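Local coordinates for kinesin-like protein Nod (Drosophila melanogaster, PDB 3DC4) that hydrolyses ATP and binds microtubules through its kinesin motor domain, and is required in meiosis for the segregation of non-exchange chromosomes, at residues L84-K89 with F94-L99; G133-R138 with V224-K229; H234-I239 with Q297-A302; M276-A279 with V284-Y287. One frame throughout, in Å; residues are numbered along the deposited sequence.

Interaction 1: L84-K89 with F94-L99; sequences LPLVDK and FQCTAL
Cys96 overlaps the turn of helix formed by Leu86 and Lys89. Its SG lies 4.0 Å from Lys89 CB and 4.2 Å from Leu86 CB, and it is also 3.8 Å from Leu86 O, so the sulfur rests on the stems of two side chains three residues apart and on the carbonyl oxygen of Leu86. SG stands beside the backbone N of Cys96, with CB aimed at the helix.

The second point of contact is polar. Phe94 N donates to Lys89 O at 3.0 Å with an N-H...O angle of 158°, approaching from above the carbonyl plane, 35° out of it. The same oxygen meets the edge of the Phe94 ring in the ring plane, 3.4 Å from CD1. Amide and ring edge thus meet the same carbonyl oxygen. Lys89 bends at its second torsion (chi2 -56°), which carries its ammonium end away while CB stays in the contact.

Helix 84-92 thus turns tightly into strand 96-101, which lies between strands 234-241 and 305-312 in the central sheet of the motor domain. Leu86 continues the packing across these neighbours, onto Met237, Tyr305 and Thr307.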
loop_
_atom_site.group_PDB
_atom_site.type_symbol
_atom_site.label_atom_id
_atom_site.label_comp_id
_atom_site.label_asym_id
_atom_site.label_seq_id
_atom_site.Cartn_x
_atom_site.Cartn_y
_atom_site.Cartn_z
ATOM N N LEU A 84 3.364 9.851 -6.051
ATOM C CA LEU A 84 2.960 10.756 -7.121
ATOM C C LEU A 84 3.146 10.149 -8.516
ATOM O O LEU A 84 2.248 10.237 -9.357
ATOM C CB LEU A 84 3.725 12.082 -7.019
ATOM C CG LEU A 84 3.352 13.103 -8.098
ATOM C CD1 LEU A 84 1.878 13.472 -7.978
ATOM C CD2 LEU A 84 4.229 14.339 -7.960
ATOM N N PRO A 85 4.303 9.514 -8.779
ATOM C CA PRO A 85 4.531 8.912 -10.099
ATOM C C PRO A 85 3.448 7.907 -10.499
ATOM O O PRO A 85 3.152 7.742 -11.679
ATOM C CB PRO A 85 5.898 8.249 -9.948
ATOM C CG PRO A 85 6.595 9.181 -8.991
ATOM C CD PRO A 85 5.513 9.410 -7.947
ATOM N N LEU A 86 2.857 7.242 -9.512
ATOM C CA LEU A 86 1.814 6.257 -9.782
ATOM C C LEU A 86 0.500 6.899 -10.208
ATOM O O LEU A 86 -0.318 6.265 -10.872
ATOM C CB LEU A 86 1.563 5.393 -8.548
ATOM C CG LEU A 86 2.727 4.536 -8.052
ATOM C CD1 LEU A 86 2.293 3.780 -6.807
ATOM C CD2 LEU A 86 3.173 3.566 -9.148
ATOM N N VAL A 87 0.296 8.157 -9.835
ATOM C CA VAL A 87 -0.947 8.829 -10.181
ATOM C C VAL A 87 -1.180 8.844 -11.685
ATOM O O VAL A 87 -2.282 8.553 -12.144
ATOM C CB VAL A 87 -0.982 10.261 -9.620
ATOM C CG1 VAL A 87 -2.256 10.973 -10.068
ATOM C CG2 VAL A 87 -0.937 10.211 -8.103
ATOM N N ASP A 88 -0.156 9.179 -12.462
ATOM C CA ASP A 88 -0.331 9.183 -13.909
ATOM C C ASP A 88 -0.663 7.790 -14.426
ATOM O O ASP A 88 -1.503 7.636 -15.313
ATOM C CB ASP A 88 0.918 9.704 -14.620
ATOM C CG ASP A 88 0.939 11.212 -14.713
ATOM O OD1 ASP A 88 -0.159 11.817 -14.738
ATOM O OD2 ASP A 88 2.045 11.788 -14.770
ATOM N N LYS A 89 -0.015 6.776 -13.863
ATOM C CA LYS A 89 -0.257 5.408 -14.289
ATOM C C LYS A 89 -1.719 5.040 -14.028
ATOM O O LYS A 89 -2.387 4.464 -14.888
ATOM C CB LYS A 89 0.682 4.446 -13.547
ATOM C CG LYS A 89 2.173 4.814 -13.631
ATOM C CD LYS A 89 2.671 4.945 -15.071
ATOM C CE LYS A 89 4.156 5.293 -15.119
ATOM N NZ LYS A 89 4.646 5.434 -16.521
ATOM N N PHE A 94 -3.666 1.861 -15.510
ATOM C CA PHE A 94 -2.942 0.763 -14.876
ATOM C C PHE A 94 -3.338 0.606 -13.407
ATOM O O PHE A 94 -3.608 1.592 -12.723
ATOM C CB PHE A 94 -1.424 0.980 -14.995
ATOM C CG PHE A 94 -0.928 1.074 -16.415
ATOM C CD1 PHE A 94 -0.911 2.296 -17.081
ATOM C CD2 PHE A 94 -0.494 -0.062 -17.091
ATOM C CE1 PHE A 94 -0.466 2.387 -18.401
ATOM C CE2 PHE A 94 -0.046 0.016 -18.411
ATOM C CZ PHE A 94 -0.034 1.244 -19.067
ATOM N N GLN A 95 -3.399 -0.639 -12.941
ATOM C CA GLN A 95 -3.741 -0.927 -11.555
ATOM C C GLN A 95 -2.494 -0.609 -10.733
ATOM O O GLN A 95 -1.378 -0.900 -11.163
ATOM C CB GLN A 95 -4.126 -2.399 -11.387
ATOM C CG GLN A 95 -5.164 -2.912 -12.387
ATOM C CD GLN A 95 -6.401 -2.050 -12.464
ATOM O OE1 GLN A 95 -6.892 -1.550 -11.444
ATOM N NE2 GLN A 95 -6.924 -1.876 -13.679
ATOM N N CYS A 96 -2.688 -0.006 -9.563
ATOM C CA CYS A 96 -1.578 0.385 -8.695
ATOM C C CYS A 96 -1.814 -0.023 -7.247
ATOM O O CYS A 96 -2.926 0.106 -6.735
ATOM C CB CYS A 96 -1.381 1.904 -8.734
ATOM S SG CYS A 96 -0.994 2.604 -10.356
ATOM N N THR A 97 -0.756 -0.482 -6.585
ATOM C CA THR A 97 -0.849 -0.887 -5.189
ATOM C C THR A 97 0.342 -0.347 -4.395
ATOM O O THR A 97 1.487 -0.505 -4.800
ATOM C CB THR A 97 -0.883 -2.420 -5.060
ATOM O OG1 THR A 97 -2.025 -2.929 -5.768
ATOM C CG2 THR A 97 -0.968 -2.838 -3.600
ATOM N N ALA A 98 0.056 0.326 -3.287
ATOM C CA ALA A 98 1.101 0.856 -2.418
ATOM C C ALA A 98 0.801 0.170 -1.093
ATOM O O ALA A 98 -0.274 0.347 -0.515
ATOM C CB ALA A 98 0.994 2.385 -2.289
ATOM N N LEU A 99 1.753 -0.625 -0.623
ATOM C CA LEU A 99 1.565 -1.379 0.603
ATOM C C LEU A 99 2.601 -1.124 1.680
ATOM O O LEU A 99 3.806 -1.243 1.448
ATOM C CB LEU A 99 1.507 -2.874 0.261
ATOM C CG LEU A 99 1.344 -3.916 1.365
ATOM C CD1 LEU A 99 0.769 -5.186 0.756
ATOM C CD2 LEU A 99 2.686 -4.194 2.038
#

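Interaction 2: G133-R138 with V224-K229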
loop_
_atom_site.group_PDB
_atom_site.type_symbol
_atom_site.label_atom_id
_atom_site.label_comp_id
_atom_site.label_asym_id
_atom_site.label_seq_id
_atom_site.Cartn_x
_atom_site.Cartn_y
_atom_site.Cartn_z
ATOM N N GLY A 133 -6.042 14.011 -3.830
ATOM C CA GLY A 133 -5.948 15.399 -4.247
ATOM C C GLY A 133 -5.410 15.535 -5.662
ATOM O O GLY A 133 -5.993 16.248 -6.472
ATOM N N ASP A 134 -4.308 14.850 -5.965
ATOM C CA ASP A 134 -3.719 14.919 -7.302
ATOM C C ASP A 134 -4.573 14.223 -8.360
ATOM O O ASP A 134 -4.530 14.583 -9.537
ATOM C CB ASP A 134 -2.300 14.328 -7.295
ATOM C CG ASP A 134 -1.284 15.254 -6.631
ATOM O OD1 ASP A 134 -1.238 16.448 -7.003
ATOM O OD2 ASP A 134 -0.528 14.794 -5.744
ATOM N N ILE A 135 -5.341 13.223 -7.942
ATOM C CA ILE A 135 -6.218 12.507 -8.857
ATOM C C ILE A 135 -7.325 13.457 -9.310
ATOM O O ILE A 135 -7.597 13.575 -10.506
ATOM C CB ILE A 135 -6.839 11.276 -8.172
ATOM C CG1 ILE A 135 -5.759 10.208 -7.968
ATOM C CG2 ILE A 135 -7.989 10.718 -9.012
ATOM C CD1 ILE A 135 -6.207 9.048 -7.111
ATOM N N PHE A 136 -7.951 14.146 -8.360
ATOM C CA PHE A 136 -9.017 15.084 -8.693
ATOM C C PHE A 136 -8.488 16.179 -9.611
ATOM O O PHE A 136 -9.101 16.507 -10.628
ATOM C CB PHE A 136 -9.597 15.742 -7.432
ATOM C CG PHE A 136 -10.508 14.851 -6.620
ATOM C CD1 PHE A 136 -11.352 13.929 -7.234
ATOM C CD2 PHE A 136 -10.566 14.984 -5.236
ATOM C CE1 PHE A 136 -12.238 13.157 -6.480
ATOM C CE2 PHE A 136 -11.450 14.217 -4.475
ATOM C CZ PHE A 136 -12.287 13.305 -5.097
ATOM N N GLU A 137 -7.343 16.743 -9.244
ATOM C CA GLU A 137 -6.740 17.817 -10.021
ATOM C C GLU A 137 -6.520 17.444 -11.484
ATOM O O GLU A 137 -6.882 18.197 -12.388
ATOM C CB GLU A 137 -5.416 18.229 -9.381
ATOM C CG GLU A 137 -4.695 19.342 -10.104
ATOM C CD GLU A 137 -3.524 19.865 -9.304
ATOM O OE1 GLU A 137 -3.753 20.368 -8.182
ATOM O OE2 GLU A 137 -2.377 19.769 -9.792
ATOM N N ARG A 138 -5.932 16.277 -11.717
ATOM C CA ARG A 138 -5.668 15.831 -13.078
ATOM C C ARG A 138 -6.941 15.452 -13.821
ATOM O O ARG A 138 -7.021 15.593 -15.040
ATOM C CB ARG A 138 -4.695 14.656 -13.060
ATOM C CG ARG A 138 -3.355 15.015 -12.457
ATOM C CD ARG A 138 -2.424 13.829 -12.457
ATOM N NE ARG A 138 -1.127 14.160 -11.881
ATOM C CZ ARG A 138 -0.126 13.297 -11.759
ATOM N NH1 ARG A 138 -0.275 12.048 -12.173
ATOM N NH2 ARG A 138 1.020 13.680 -11.221
ATOM N N VAL A 224 -7.661 0.404 1.588
ATOM C CA VAL A 224 -8.526 1.466 1.099
ATOM C C VAL A 224 -8.140 1.642 -0.358
ATOM O O VAL A 224 -6.976 1.875 -0.689
ATOM C CB VAL A 224 -8.313 2.786 1.867
ATOM C CG1 VAL A 224 -9.169 3.880 1.259
ATOM C CG2 VAL A 224 -8.680 2.597 3.325
ATOM N N THR A 225 -9.122 1.502 -1.232
ATOM C CA THR A 225 -8.871 1.617 -2.653
ATOM C C THR A 225 -9.586 2.782 -3.299
ATOM O O THR A 225 -10.793 2.964 -3.127
ATOM C CB THR A 225 -9.286 0.328 -3.382
ATOM O OG1 THR A 225 -8.466 -0.750 -2.926
ATOM C CG2 THR A 225 -9.132 0.481 -4.889
ATOM N N ILE A 226 -8.808 3.575 -4.027
ATOM C CA ILE A 226 -9.343 4.699 -4.769
ATOM C C ILE A 226 -9.593 4.128 -6.159
ATOM O O ILE A 226 -8.660 3.680 -6.830
ATOM C CB ILE A 226 -8.326 5.851 -4.851
ATOM C CG1 ILE A 226 -8.152 6.476 -3.466
ATOM C CG2 ILE A 226 -8.788 6.891 -5.866
ATOM C CD1 ILE A 226 -7.166 7.646 -3.431
ATOM N N HIS A 227 -10.859 4.119 -6.565
ATOM C CA HIS A 227 -11.258 3.593 -7.864
ATOM C C HIS A 227 -11.496 4.714 -8.863
ATOM O O HIS A 227 -12.177 5.697 -8.564
ATOM C CB HIS A 227 -12.554 2.786 -7.741
ATOM C CG HIS A 227 -12.466 1.613 -6.812
ATOM N ND1 HIS A 227 -12.287 0.322 -7.260
ATOM C CD2 HIS A 227 -12.552 1.535 -5.462
ATOM C CE1 HIS A 227 -12.268 -0.503 -6.227
ATOM N NE2 HIS A 227 -12.427 0.208 -5.123
ATOM N N VAL A 228 -10.923 4.552 -10.048
ATOM C CA VAL A 228 -11.066 5.500 -11.143
ATOM C C VAL A 228 -11.851 4.724 -12.194
ATOM O O VAL A 228 -11.338 3.772 -12.789
ATOM C CB VAL A 228 -9.680 5.906 -11.693
ATOM C CG1 VAL A 228 -9.829 6.777 -12.928
ATOM C CG2 VAL A 228 -8.909 6.667 -10.614
ATOM N N LYS A 229 -13.103 5.127 -12.403
ATOM C CA LYS A 229 -13.987 4.445 -13.341
ATOM C C LYS A 229 -14.504 5.279 -14.503
ATOM O O LYS A 229 -14.892 6.433 -14.333
ATOM C CB LYS A 229 -15.196 3.877 -12.585
ATOM C CG LYS A 229 -14.892 2.742 -11.617
ATOM C CD LYS A 229 -16.190 2.135 -11.090
ATOM C CE LYS A 229 -15.948 0.841 -10.324
ATOM N NZ LYS A 229 -17.231 0.272 -9.831
#
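No flat group takes part where Ile135 meets Ile226 and Val228; the rings of the two segments turn elsewhere. His227, between the two contact residues of the strand, leaves from the other side of the sheet. One face of its imidazole carries Thr225 CG2, 3.3 Å above the ring plane and offset toward the rim, and its nitrogens are both engaged, NE2 with Ser155 OG and ND1 with His234 NE2. The Phe136 ring packs on Val152 and Leu189, and the guanidinium of Arg138 forms a salt bridge with Asp88.

The contact itself is aliphatic. Ile135 and Ile226 reach toward each other tip to tip: CD1 of Ile135 lies 3.6 Å from Ile226 CG2 and 4.1 Å from Ile226 CD1, so one methyl end touches both branches of its partner. In Ile135 CG1 stands beside the backbone N (chi1 -71°) and the chain then runs out straight (chi2 171°), which sends CD1 forward to the strand. The other branch, CG2, comes only within 4.5 Å of Val228 CG2, a looser touch. The backbones stay well apart, 8.8 Å between the CA atoms of Ile135 and Val228, and the two segments bury just 106 Å² together, so side-chain ends span the gap.

Ile226 and Val228, alternate residues of the strand, both face helix 127-141. A helix laid on a sheet through branched aliphatic residues is the layered alpha/beta build of the kinesin motor domain, a member of the P-loop NTPase class.

Interaction 3: H234-I239 with Q297-A302; sequences HSRMNI and QASLTA
Asn238 and Ser299 make the direct polar link: ND2 donates to OG at 2.7 Å with an N-H...O angle of 151°, and OG lies only 5° out of the amide plane. Beside it Arg236, two residues back on the same face of the strand, passes its CD 3.6 Å from Ser299 OG. Its chain runs extended from CG to NE, and the guanidinium at its end lies flat against Ala298, whose CB is 3.7 Å above the plane and over its centre. The opposite guanidinium face has His234 CE1, 3.3 Å above the plane and offset toward the rim, so the group is sandwiched between a methyl and an imidazole.

In the fold, the loop that leads from helix 291-295 to strand 305-312 crosses one face of the central sheet here, meeting strand 234-241 at Arg236 and Asn238, two alternate residues of one face.

The amide of Asn238 is fixed by more than the serine. OD1 bonds Thr225 OG1 on the adjacent strand 220-229, and ND2 also bonds Thr97 OG1 on strand 96-101, so its flip is set from both flanking strands. A leucine in place of Asn238 would probably leave the buried Ser299 hydroxyl without its amide donor and the two threonine hydroxyls without their shared partner. Ser299 is held in turn by a tight bend, in which Leu300 N donates to Gln297 O at 3.2 Å.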
loop_
_atom_site.group_PDB
_atom_site.type_symbol
_atom_site.label_atom_id
_atom_site.label_comp_id
_atom_site.label_asym_id
_atom_site.label_seq_id
_atom_site.Cartn_x
_atom_site.Cartn_y
_atom_site.Cartn_z
ATOM N N HIS A 234 -11.422 0.870 -15.713
ATOM C CA HIS A 234 -11.497 0.804 -14.260
ATOM C C HIS A 234 -10.089 0.549 -13.741
ATOM O O HIS A 234 -9.522 -0.530 -13.952
ATOM C CB HIS A 234 -12.427 -0.331 -13.821
ATOM C CG HIS A 234 -12.505 -0.521 -12.337
ATOM N ND1 HIS A 234 -13.184 -1.573 -11.763
ATOM C CD2 HIS A 234 -11.999 0.205 -11.310
ATOM C CE1 HIS A 234 -13.094 -1.490 -10.447
ATOM N NE2 HIS A 234 -12.381 -0.419 -10.146
ATOM N N SER A 235 -9.516 1.552 -13.087
ATOM C CA SER A 235 -8.181 1.408 -12.529
ATOM C C SER A 235 -8.296 1.617 -11.031
ATOM O O SER A 235 -9.167 2.347 -10.553
ATOM C CB SER A 235 -7.208 2.414 -13.153
ATOM O OG SER A 235 -7.707 3.739 -13.090
ATOM N N ARG A 236 -7.421 0.955 -10.292
ATOM C CA ARG A 236 -7.463 1.033 -8.849
ATOM C C ARG A 236 -6.152 1.479 -8.239
ATOM O O ARG A 236 -5.079 1.158 -8.747
ATOM C CB ARG A 236 -7.795 -0.345 -8.262
ATOM C CG ARG A 236 -8.994 -1.076 -8.875
ATOM C CD ARG A 236 -9.001 -2.542 -8.414
ATOM N NE ARG A 236 -10.131 -3.325 -8.914
ATOM C CZ ARG A 236 -10.274 -3.724 -10.176
ATOM N NH1 ARG A 236 -11.339 -4.437 -10.528
ATOM N NH2 ARG A 236 -9.357 -3.412 -11.086
ATOM N N MET A 237 -6.249 2.241 -7.159
ATOM C CA MET A 237 -5.068 2.635 -6.416
ATOM C C MET A 237 -5.336 2.042 -5.047
ATOM O O MET A 237 -6.101 2.593 -4.260
ATOM C CB MET A 237 -4.895 4.152 -6.283
ATOM C CG MET A 237 -3.816 4.485 -5.247
ATOM S SD MET A 237 -2.862 5.970 -5.543
ATOM C CE MET A 237 -1.832 5.484 -6.961
ATOM N N ASN A 238 -4.720 0.896 -4.790
ATOM C CA ASN A 238 -4.884 0.199 -3.530
ATOM C C ASN A 238 -3.875 0.694 -2.508
ATOM O O ASN A 238 -2.666 0.557 -2.700
ATOM C CB ASN A 238 -4.660 -1.299 -3.723
ATOM C CG ASN A 238 -5.569 -1.893 -4.784
ATOM O OD1 ASN A 238 -6.795 -1.862 -4.654
ATOM N ND2 ASN A 238 -4.974 -2.421 -5.846
ATOM N N ILE A 239 -4.380 1.259 -1.420
ATOM C CA ILE A 239 -3.537 1.737 -0.343
ATOM C C ILE A 239 -3.695 0.692 0.745
ATOM O O ILE A 239 -4.747 0.598 1.395
ATOM C CB ILE A 239 -3.998 3.118 0.166
ATOM C CG1 ILE A 239 -3.920 4.131 -0.981
ATOM C CG2 ILE A 239 -3.115 3.577 1.320
ATOM C CD1 ILE A 239 -2.539 4.246 -1.613
ATOM N N GLN A 297 -6.185 -9.530 -6.406
ATOM C CA GLN A 297 -5.945 -10.311 -7.616
ATOM C C GLN A 297 -6.029 -9.496 -8.902
ATOM O O GLN A 297 -5.180 -9.631 -9.782
ATOM C CB GLN A 297 -6.936 -11.467 -7.699
ATOM C CG GLN A 297 -6.580 -12.480 -8.763
ATOM C CD GLN A 297 -7.580 -13.603 -8.826
ATOM O OE1 GLN A 297 -8.059 -14.070 -7.795
ATOM N NE2 GLN A 297 -7.899 -14.050 -10.037
ATOM N N ALA A 298 -7.056 -8.657 -9.010
ATOM C CA ALA A 298 -7.242 -7.831 -10.197
ATOM C C ALA A 298 -6.149 -6.778 -10.331
ATOM O O ALA A 298 -5.915 -6.260 -11.420
ATOM C CB ALA A 298 -8.613 -7.155 -10.159
ATOM N N SER A 299 -5.482 -6.452 -9.228
ATOM C CA SER A 299 -4.426 -5.449 -9.275
ATOM C C SER A 299 -3.038 -6.068 -9.422
ATOM O O SER A 299 -2.080 -5.376 -9.759
ATOM C CB SER A 299 -4.487 -4.564 -8.029
ATOM O OG SER A 299 -5.697 -3.824 -8.022
ATOM N N LEU A 300 -2.943 -7.371 -9.176
ATOM C CA LEU A 300 -1.683 -8.093 -9.292
ATOM C C LEU A 300 -1.624 -8.781 -10.651
ATOM O O LEU A 300 -1.515 -10.003 -10.745
ATOM C CB LEU A 300 -1.568 -9.131 -8.170
ATOM C CG LEU A 300 -1.448 -8.542 -6.759
ATOM C CD1 LEU A 300 -1.443 -9.647 -5.721
ATOM C CD2 LEU A 300 -0.163 -7.714 -6.676
ATOM N N THR A 301 -1.698 -7.978 -11.702
ATOM C CA THR A 301 -1.683 -8.483 -13.065
ATOM C C THR A 301 -0.627 -7.790 -13.914
ATOM O O THR A 301 0.066 -6.880 -13.454
ATOM C CB THR A 301 -3.055 -8.284 -13.719
ATOM O OG1 THR A 301 -3.476 -6.927 -13.534
ATOM C CG2 THR A 301 -4.078 -9.216 -13.089
ATOM N N ALA A 302 -0.506 -8.231 -15.161
ATOM C CA ALA A 302 0.469 -7.660 -16.079
ATOM C C ALA A 302 0.333 -6.150 -16.196
ATOM O O ALA A 302 -0.772 -5.609 -16.175
ATOM C CB ALA A 302 0.329 -8.300 -17.458
#

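Interaction 4: M276-A279 with V284-Y287; sequences MSMA and VIPY
Met278 and Ile285 supply the apolar part of the contact. The two side chains cross obliquely, with Met278 CG 3.8 Å from Ile285 CD1. The bend at the last methionine torsion (chi3 75°) turns CE onto Leu300 and Thr301. Met278 SD lies 4.4 Å from Tyr287 OH, a distant touch. Within the loop, Ile285 also covers Tyr287: CG2 sits 3.4 Å above the ring plane and over its centre, a CH-pi arrangement.

Close packing around a polar atom makes up the second kind. Ser277 points its CB at the loop and sets OG 3.3 Å from Pro286 CD, with CG of that proline at 3.7 Å. The hydroxyl meets only carbon there, and its bond is with Lys273 O one turn back in its own helix, so it is satisfied although buried.

Hydrogen bonds act inside the loop or reach beyond the pair. Tyr287 N donates to Ile285 O at 2.7 Å, closing an inverse gamma turn centred on Pro286 that presents the proline ring to the serine. Tyr287 OH bonds Leu300 O.

The loop follows helix 267-279 and folds back on its last turns, where Ile285 and Tyr287 also rest on Val274 and Pro286 on Lys273. It then leads into helix 291-295, where Thr293 and Thr294 hydroxyls bond Tyr287 O; in kinesins this helix-loop-helix region belongs to the microtubule-binding face.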
loop_
_atom_site.group_PDB
_atom_site.type_symbol
_atom_site.label_atom_id
_atom_site.label_comp_id
_atom_site.label_asym_id
_atom_site.label_seq_id
_atom_site.Cartn_x
_atom_site.Cartn_y
_atom_site.Cartn_z
ATOM N N MET A 276 6.732 -13.815 -8.366
ATOM C CA MET A 276 7.637 -14.779 -8.975
ATOM C C MET A 276 6.928 -15.663 -9.997
ATOM O O MET A 276 7.414 -15.849 -11.112
ATOM C CB MET A 276 8.267 -15.653 -7.893
ATOM C CG MET A 276 9.189 -14.900 -6.958
ATOM S SD MET A 276 9.932 -16.001 -5.738
ATOM C CE MET A 276 11.004 -16.989 -6.799
ATOM N N SER A 277 5.781 -16.204 -9.604
ATOM C CA SER A 277 4.988 -17.067 -10.470
ATOM C C SER A 277 4.679 -16.396 -11.800
ATOM O O SER A 277 4.656 -17.048 -12.841
ATOM C CB SER A 277 3.683 -17.451 -9.776
ATOM O OG SER A 277 3.937 -18.207 -8.604
ATOM N N MET A 278 4.443 -15.090 -11.758
ATOM C CA MET A 278 4.134 -14.336 -12.965
ATOM C C MET A 278 5.367 -14.209 -13.848
ATOM O O MET A 278 5.294 -14.392 -15.064
ATOM C CB MET A 278 3.621 -12.943 -12.596
ATOM C CG MET A 278 2.256 -12.939 -11.937
ATOM S SD MET A 278 1.805 -11.321 -11.285
ATOM C CE MET A 278 1.391 -10.436 -12.804
ATOM N N ALA A 279 6.500 -13.897 -13.229
ATOM C CA ALA A 279 7.752 -13.743 -13.958
ATOM C C ALA A 279 8.132 -15.026 -14.688
ATOM O O ALA A 279 8.374 -15.015 -15.894
ATOM C CB ALA A 279 8.861 -13.343 -13.000
ATOM N N VAL A 284 -0.093 -20.805 -13.560
ATOM C CA VAL A 284 -1.035 -20.796 -12.449
ATOM C C VAL A 284 -0.490 -19.913 -11.328
ATOM O O VAL A 284 0.544 -20.219 -10.733
ATOM C CB VAL A 284 -1.277 -22.216 -11.893
ATOM C CG1 VAL A 284 -2.397 -22.185 -10.863
ATOM C CG2 VAL A 284 -1.623 -23.169 -13.026
ATOM N N ILE A 285 -1.191 -18.820 -11.045
ATOM C CA ILE A 285 -0.776 -17.881 -10.008
ATOM C C ILE A 285 -1.436 -18.201 -8.671
ATOM O O ILE A 285 -2.659 -18.325 -8.584
ATOM C CB ILE A 285 -1.128 -16.439 -10.413
ATOM C CG1 ILE A 285 -0.582 -16.156 -11.813
ATOM C CG2 ILE A 285 -0.538 -15.454 -9.412
ATOM C CD1 ILE A 285 -0.994 -14.818 -12.375
ATOM N N PRO A 286 -0.629 -18.329 -7.603
ATOM C CA PRO A 286 -1.124 -18.640 -6.259
ATOM C C PRO A 286 -1.882 -17.502 -5.581
ATOM O O PRO A 286 -1.578 -17.131 -4.448
ATOM C CB PRO A 286 0.149 -19.020 -5.510
ATOM C CG PRO A 286 1.161 -18.109 -6.123
ATOM C CD PRO A 286 0.840 -18.199 -7.602
ATOM N N TYR A 287 -2.875 -16.956 -6.274
ATOM C CA TYR A 287 -3.671 -15.867 -5.720
ATOM C C TYR A 287 -4.396 -16.293 -4.446
ATOM O O TYR A 287 -4.482 -15.524 -3.486
ATOM C CB TYR A 287 -4.695 -15.373 -6.751
ATOM C CG TYR A 287 -4.098 -14.600 -7.911
ATOM C CD1 TYR A 287 -4.301 -15.008 -9.228
ATOM C CD2 TYR A 287 -3.343 -13.443 -7.687
ATOM C CE1 TYR A 287 -3.766 -14.285 -10.294
ATOM C CE2 TYR A 287 -2.804 -12.714 -8.745
ATOM C CZ TYR A 287 -3.020 -13.140 -10.046
ATOM O OH TYR A 287 -2.487 -12.433 -11.101
#

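In the fold
Interactions 1, 2 and 3 all rest on the central sheet, but on different faces. Helices 84-92 and 127-141 lie on one side, where interaction 2 is fully buried and aliphatic and interaction 1 mixes a sulfur contact with a backbone bond; the Asp88-Arg138 salt bridge joins those helices. The loop of interaction 3 meets part of the other face, with an amide-hydroxyl bond and a sandwiched guanidinium. Strands 96-101 and 234-241 are neighbours, so interactions 1 and 3 are joined by backbone bonds from Cys96 to Arg236 and Asn238. Interaction 4, whose centre lies about 20 Å from that of the chain, is the most peripheral and joins no strand, yet it touches segment 297-302.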